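Local coordinates for protein putative hydantoin racemase (Klebsiella pneumoniae subsp. pneumoniae, PDB 3QVL) that interconverts the two enantiomers of allantoin and probably also racemises other 5-monosubstituted hydantoins, at residues A[3-8]-A[59-64]; A[9-14]-A[41-46]. One frame throughout, in Å; residues are numbered along the deposited sequence.

Contact 1: A[3-8]-A[59-64]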
loop_
_atom_site.group_PDB
_atom_site.type_symbol
_atom_site.label_atom_id
_atom_site.label_comp_id
_atom_site.label_asym_id
_atom_site.label_seq_id
_atom_site.Cartn_x
_atom_site.Cartn_y
_atom_site.Cartn_z
ATOM N N ARG A 3 35.655 -14.710 -8.254
ATOM C CA ARG A 3 35.601 -13.912 -9.474
ATOM C C ARG A 3 34.196 -13.369 -9.699
ATOM O O ARG A 3 33.229 -14.130 -9.780
ATOM C CB ARG A 3 36.071 -14.727 -10.680
ATOM C CG ARG A 3 37.548 -15.101 -10.646
ATOM C CD ARG A 3 37.969 -15.761 -11.947
ATOM N NE ARG A 3 37.270 -17.025 -12.164
ATOM C CZ ARG A 3 36.908 -17.493 -13.355
ATOM N NH1 ARG A 3 37.167 -16.804 -14.460
ATOM N NH2 ARG A 3 36.276 -18.654 -13.439
ATOM N N ILE A 4 34.098 -12.045 -9.784
ATOM C CA ILE A 4 32.817 -11.366 -9.964
ATOM C C ILE A 4 32.798 -10.610 -11.287
ATOM O O ILE A 4 33.639 -9.742 -11.531
ATOM C CB ILE A 4 32.508 -10.393 -8.795
ATOM C CG1 ILE A 4 32.570 -11.129 -7.450
ATOM C CG2 ILE A 4 31.143 -9.722 -8.992
ATOM C CD1 ILE A 4 32.549 -10.218 -6.239
ATOM N N GLN A 5 31.835 -10.957 -12.135
ATOM C CA GLN A 5 31.640 -10.277 -13.406
ATOM C C GLN A 5 30.773 -9.041 -13.193
ATOM O O GLN A 5 29.588 -9.150 -12.873
ATOM C CB GLN A 5 30.991 -11.220 -14.422
ATOM C CG GLN A 5 30.944 -10.672 -15.843
ATOM C CD GLN A 5 30.028 -11.467 -16.754
ATOM O OE1 GLN A 5 28.945 -11.894 -16.353
ATOM N NE2 GLN A 5 30.459 -11.663 -17.995
ATOM N N VAL A 6 31.375 -7.866 -13.358
ATOM C CA VAL A 6 30.644 -6.610 -13.227
ATOM C C VAL A 6 30.278 -6.102 -14.621
ATOM O O VAL A 6 31.141 -5.650 -15.380
ATOM C CB VAL A 6 31.444 -5.550 -12.428
ATOM C CG1 VAL A 6 30.606 -4.301 -12.212
ATOM C CG2 VAL A 6 31.887 -6.116 -11.081
ATOM N N ILE A 7 28.992 -6.194 -14.946
ATOM C CA ILE A 7 28.502 -5.881 -16.284
ATOM C C ILE A 7 27.944 -4.466 -16.370
ATOM O O ILE A 7 26.943 -4.146 -15.729
ATOM C CB ILE A 7 27.401 -6.876 -16.743
ATOM C CG1 ILE A 7 27.861 -8.326 -16.562
ATOM C CG2 ILE A 7 26.991 -6.598 -18.198
ATOM C CD1 ILE A 7 26.733 -9.339 -16.602
ATOM N N ASN A 8 28.605 -3.626 -17.162
ATOM C CA ASN A 8 28.022 -2.364 -17.589
ATOM C C ASN A 8 27.047 -2.672 -18.724
ATOM O O ASN A 8 27.468 -3.127 -19.785
ATOM C CB ASN A 8 29.110 -1.389 -18.056
ATOM C CG ASN A 8 28.545 -0.072 -18.572
ATOM O OD1 ASN A 8 27.387 0.271 -18.318
ATOM N ND2 ASN A 8 29.367 0.675 -19.303
ATOM N N LEU A 59 22.309 -10.213 -20.712
ATOM C CA LEU A 59 22.167 -11.664 -20.865
ATOM C C LEU A 59 23.304 -12.293 -21.666
ATOM O O LEU A 59 23.749 -13.401 -21.355
ATOM C CB LEU A 59 20.813 -12.017 -21.491
ATOM C CG LEU A 59 19.556 -11.758 -20.653
ATOM C CD1 LEU A 59 18.305 -12.032 -21.474
ATOM C CD2 LEU A 59 19.553 -12.591 -19.375
ATOM N N GLU A 60 23.763 -11.582 -22.695
ATOM C CA GLU A 60 24.910 -12.010 -23.493
ATOM C C GLU A 60 26.162 -12.139 -22.626
ATOM O O GLU A 60 26.929 -13.095 -22.770
ATOM C CB GLU A 60 25.156 -11.037 -24.649
ATOM N N GLN A 61 26.355 -11.182 -21.719
ATOM C CA GLN A 61 27.492 -11.207 -20.800
ATOM C C GLN A 61 27.317 -12.214 -19.660
ATOM O O GLN A 61 28.292 -12.822 -19.219
ATOM C CB GLN A 61 27.797 -9.807 -20.253
ATOM C CG GLN A 61 28.383 -8.836 -21.286
ATOM C CD GLN A 61 29.617 -9.379 -21.999
ATOM O OE1 GLN A 61 29.702 -9.340 -23.228
ATOM N NE2 GLN A 61 30.574 -9.894 -21.234
ATOM N N ILE A 62 26.079 -12.380 -19.190
ATOM C CA ILE A 62 25.747 -13.407 -18.194
ATOM C C ILE A 62 26.127 -14.792 -18.724
ATOM O O ILE A 62 26.746 -15.590 -18.014
ATOM C CB ILE A 62 24.238 -13.376 -17.806
ATOM C CG1 ILE A 62 23.886 -12.091 -17.039
ATOM C CG2 ILE A 62 23.837 -14.626 -17.011
ATOM C CD1 ILE A 62 24.414 -12.015 -15.609
ATOM N N ARG A 63 25.759 -15.053 -19.977
ATOM C CA ARG A 63 26.114 -16.292 -20.667
ATOM C C ARG A 63 27.630 -16.498 -20.680
ATOM O O ARG A 63 28.112 -17.584 -20.354
ATOM C CB ARG A 63 25.546 -16.282 -22.093
ATOM C CG ARG A 63 25.753 -17.569 -22.891
ATOM C CD ARG A 63 27.017 -17.520 -23.743
ATOM N NE ARG A 63 26.957 -16.464 -24.751
ATOM C CZ ARG A 63 28.016 -15.830 -25.247
ATOM N NH1 ARG A 63 27.851 -14.884 -26.161
ATOM N NH2 ARG A 63 29.240 -16.131 -24.827
ATOM N N ALA A 64 28.366 -15.449 -21.048
ATOM C CA ALA A 64 29.829 -15.483 -21.073
ATOM C C ALA A 64 30.416 -15.733 -19.684
ATOM O O ALA A 64 31.349 -16.524 -19.533
ATOM C CB ALA A 64 30.382 -14.191 -21.666
#
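Gln61 and Ile62 of helix 48-68 meet Gln5 and Ile7 of strand 2-7 in an alpha/beta layer. The strand is an inner one of a parallel four-stranded sheet, and the helix crosses over it on the beta-alpha-beta path from strand 31-36 to strand 72-75. Within the two segments the axes run nearly antiparallel, at 165°, and approach to 9.6 Å. Alternation along the strand gives the helix Gln5 and Ile7, while Ile4 and Val6 pack on helix 203-216, Val6 also reaching helix 13-26.

At Gln61 the backbone and the side chain are used separately. Its CB is met by both branches of Ile7, with CD1 at 3.8 Å and CG2 at 3.9 Å. Beyond CB the Gln61 chain bends at chi2, and its NE2 comes to 3.7 Å from NE2 of Gln5 without a bond between the two amides. The polar link is made by Gln5, whose extended chain carries a buried amide up to the helix backbone. Its OE1 accepts from ND1 of His73 on the neighbouring strand, which helps fix the rotation of the amide. NE2 donates to the carbonyl O of Gln61 over 2.7 Å: that oxygen lies almost in the amide plane of Gln5, whereas NE2 stands 47° above the carbonyl plane of Gln61.

Ile62 leaves the helix pointing away from the strand, but a chi2 of -72° turns its CD1 back, so that it lies 3.7 Å from CD1 of Ile7. These two isoleucine side chains cross at about a right angle, and Ile62 also touches Ala90. Three residues after Gln61, close to a turn along the helix, Ala64 adds a marginal approach, its CB 4.5 Å from NE2 of Gln5.

Contact 2: A[9-14]-A[41-46]. With 5HY ([(4R)-2,5-dioxoimidazolidin-4-yl]acetic acid), chain C.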
loop_
_atom_site.group_PDB
_atom_site.type_symbol
_atom_site.label_atom_id
_atom_site.label_comp_id
_atom_site.label_asym_id
_atom_site.label_seq_id
_atom_site.Cartn_x
_atom_site.Cartn_y
_atom_site.Cartn_z
ATOM N N PRO A 9 25.736 -2.453 -18.496
ATOM C CA PRO A 9 24.712 -2.784 -19.489
ATOM C C PRO A 9 24.734 -1.903 -20.739
ATOM O O PRO A 9 24.183 -2.298 -21.767
ATOM C CB PRO A 9 23.403 -2.590 -18.715
ATOM C CG PRO A 9 23.796 -2.754 -17.288
ATOM C CD PRO A 9 25.121 -2.069 -17.216
ATOM N N ASN A 10 25.350 -0.726 -20.652
ATOM C CA ASN A 10 25.568 0.099 -21.840
ATOM C C ASN A 10 26.936 -0.178 -22.472
ATOM O O ASN A 10 27.796 -0.801 -21.845
ATOM C CB ASN A 10 25.349 1.593 -21.548
ATOM C CG ASN A 10 26.437 2.200 -20.681
ATOM O OD1 ASN A 10 27.622 2.155 -21.017
ATOM N ND2 ASN A 10 26.032 2.798 -19.569
ATOM N N THR A 11 27.132 0.289 -23.704
ATOM C CA THR A 11 28.333 -0.041 -24.478
ATOM C C THR A 11 29.476 0.970 -24.338
ATOM O O THR A 11 30.509 0.836 -25.001
ATOM C CB THR A 11 28.010 -0.234 -25.979
ATOM O OG1 THR A 11 27.422 0.964 -26.499
ATOM C CG2 THR A 11 27.054 -1.404 -26.183
ATOM N N SER A 12 29.293 1.973 -23.481
ATOM C CA SER A 12 30.330 2.974 -23.233
ATOM C C SER A 12 31.504 2.367 -22.472
ATOM O O SER A 12 31.350 1.927 -21.329
ATOM C CB SER A 12 29.758 4.164 -22.457
ATOM O OG SER A 12 30.788 5.029 -22.003
ATOM N N LEU A 13 32.673 2.340 -23.110
ATOM C CA LEU A 13 33.882 1.842 -22.458
ATOM C C LEU A 13 34.311 2.800 -21.348
ATOM O O LEU A 13 34.817 2.368 -20.312
ATOM C CB LEU A 13 35.021 1.634 -23.464
ATOM C CG LEU A 13 35.922 0.400 -23.277
ATOM C CD1 LEU A 13 36.891 0.276 -24.430
ATOM C CD2 LEU A 13 36.694 0.395 -21.959
ATOM N N ALA A 14 34.089 4.095 -21.569
ATOM C CA ALA A 14 34.382 5.124 -20.570
ATOM C C ALA A 14 33.654 4.860 -19.251
ATOM O O ALA A 14 34.260 4.933 -18.178
ATOM C CB ALA A 14 34.034 6.505 -21.110
ATOM N N GLY A 41 24.715 -2.927 -28.522
ATOM C CA GLY A 41 23.692 -2.267 -27.725
ATOM C C GLY A 41 23.662 -0.758 -27.828
ATOM O O GLY A 41 23.762 -0.189 -28.917
ATOM N N VAL A 42 23.530 -0.118 -26.671
ATOM C CA VAL A 42 23.308 1.318 -26.577
ATOM C C VAL A 42 24.410 1.969 -25.720
ATOM O O VAL A 42 24.782 1.420 -24.686
ATOM C CB VAL A 42 21.870 1.601 -26.032
ATOM C CG1 VAL A 42 21.718 1.184 -24.563
ATOM C CG2 VAL A 42 21.472 3.039 -26.240
ATOM N N PRO A 43 24.957 3.122 -26.167
ATOM C CA PRO A 43 26.040 3.802 -25.437
ATOM C C PRO A 43 25.656 4.285 -24.035
ATOM O O PRO A 43 26.510 4.334 -23.150
ATOM C CB PRO A 43 26.374 4.997 -26.338
ATOM C CG PRO A 43 25.945 4.571 -27.695
ATOM C CD PRO A 43 24.701 3.769 -27.467
ATOM N N SER A 44 24.390 4.647 -23.848
ATOM C CA SER A 44 23.866 5.017 -22.533
ATOM C C SER A 44 22.385 4.676 -22.437
ATOM O O SER A 44 21.677 4.651 -23.445
ATOM C CB SER A 44 24.097 6.503 -22.238
ATOM O OG SER A 44 23.345 7.328 -23.108
ATOM N N ILE A 45 21.924 4.414 -21.218
ATOM C CA ILE A 45 20.544 4.000 -20.988
ATOM C C ILE A 45 19.729 5.163 -20.425
ATOM O O ILE A 45 19.931 5.588 -19.284
ATOM C CB ILE A 45 20.472 2.758 -20.072
ATOM C CG1 ILE A 45 21.318 1.623 -20.659
ATOM C CG2 ILE A 45 19.029 2.303 -19.903
ATOM C CD1 ILE A 45 21.902 0.687 -19.625
ATOM N N GLU A 46 18.815 5.672 -21.248
ATOM C CA GLU A 46 18.062 6.885 -20.936
ATOM C C GLU A 46 16.576 6.722 -21.249
ATOM O O GLU A 46 15.969 7.577 -21.899
ATOM C CB GLU A 46 18.633 8.075 -21.714
ATOM C CG GLU A 46 20.081 8.410 -21.382
ATOM C CD GLU A 46 20.656 9.502 -22.263
ATOM O OE1 GLU A 46 20.460 9.447 -23.496
ATOM O OE2 GLU A 46 21.316 10.412 -21.720
HETATM C C 5HY C . 23.077 4.064 -15.502
HETATM N N 5HY C . 21.867 4.683 -17.359
HETATM O O 5HY C . 23.439 3.809 -14.355
HETATM C CA 5HY C . 21.685 4.527 -15.910
HETATM C CB 5HY C . 21.268 5.848 -15.227
HETATM C CG 5HY C . 22.295 6.991 -15.269
HETATM O OAB 5HY C . 23.561 4.303 -18.806
HETATM N NAF 5HY C . 23.838 3.950 -16.589
HETATM C CAI 5HY C . 23.114 4.305 -17.658
HETATM O OD1 5HY C . 21.882 8.114 -14.914
HETATM O OD2 5HY C . 23.463 6.736 -15.632
HETATM O O HOH W 1 23.354 -1.924 -24.340
HETATM O O HOH W 2 26.924 0.768 -29.057
#
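With CG of Asn10 between its backbone N and carbonyl carbon, chi1 (71°) sets CG against the carbonyl O of Pro43 (3.3 Å), and CB rests 3.2 Å from the carbonyl O of Val42. Thr11 has OG1 in the corresponding position (chi1 59°), next to the start of Pro43, while CG2 packs on the backbone of Gly41. The same Val42 O accepts a hydrogen bond from Thr11 N at 2.8 Å. A water extends this link by donating to Pro9 O and accepting from Val42 N. CB of Pro9 touches CD1 of Ile45 at 3.7 Å. Lys233 of the second subunit reaches Ser44 O and Glu46.

The two ends of the Asn10 amide do different work. OD1 accepts from Ser12 N, closing an Asx turn, and from ND2 of Asn8, so the amide is oriented by its own loop just before the Ser12-capped helix. ND2 is thereby presented to OAB of the bound hydantoin at 3.0 Å. Ile45 N grips the same oxygen at 2.9 Å, and Ile45 O accepts from the ligand N at 2.9 Å in a nearly straight bond (177°). Paired N-H and C=O groups of one residue, reinforced by an asparagine amide, thus form one wall of the hydantoin-binding pocket of this racemase.

Contacts 1 and 2 follow one another along the chain: residues 3-8 cover most of strand 2-7 and the residue after it, and 9-14 the turn and first residues of helix 13-26. The partners come in reverse order, the 41-46 loop before residues 59-64 of helix 48-68, so contact 2 falls within the span bridged by contact 1. Their centres lie 15 Å apart, and their segments adjoin in sequence. Contact 1 belongs to the interior between the first parallel sheet and helix 48-68, one of the helices that pack on it, with the side chain of Ile7 about 11 Å from the ligand. Contact 2 sits beyond the C-terminal end of strand 2-7, where loops of this sheet meet the hydantoin.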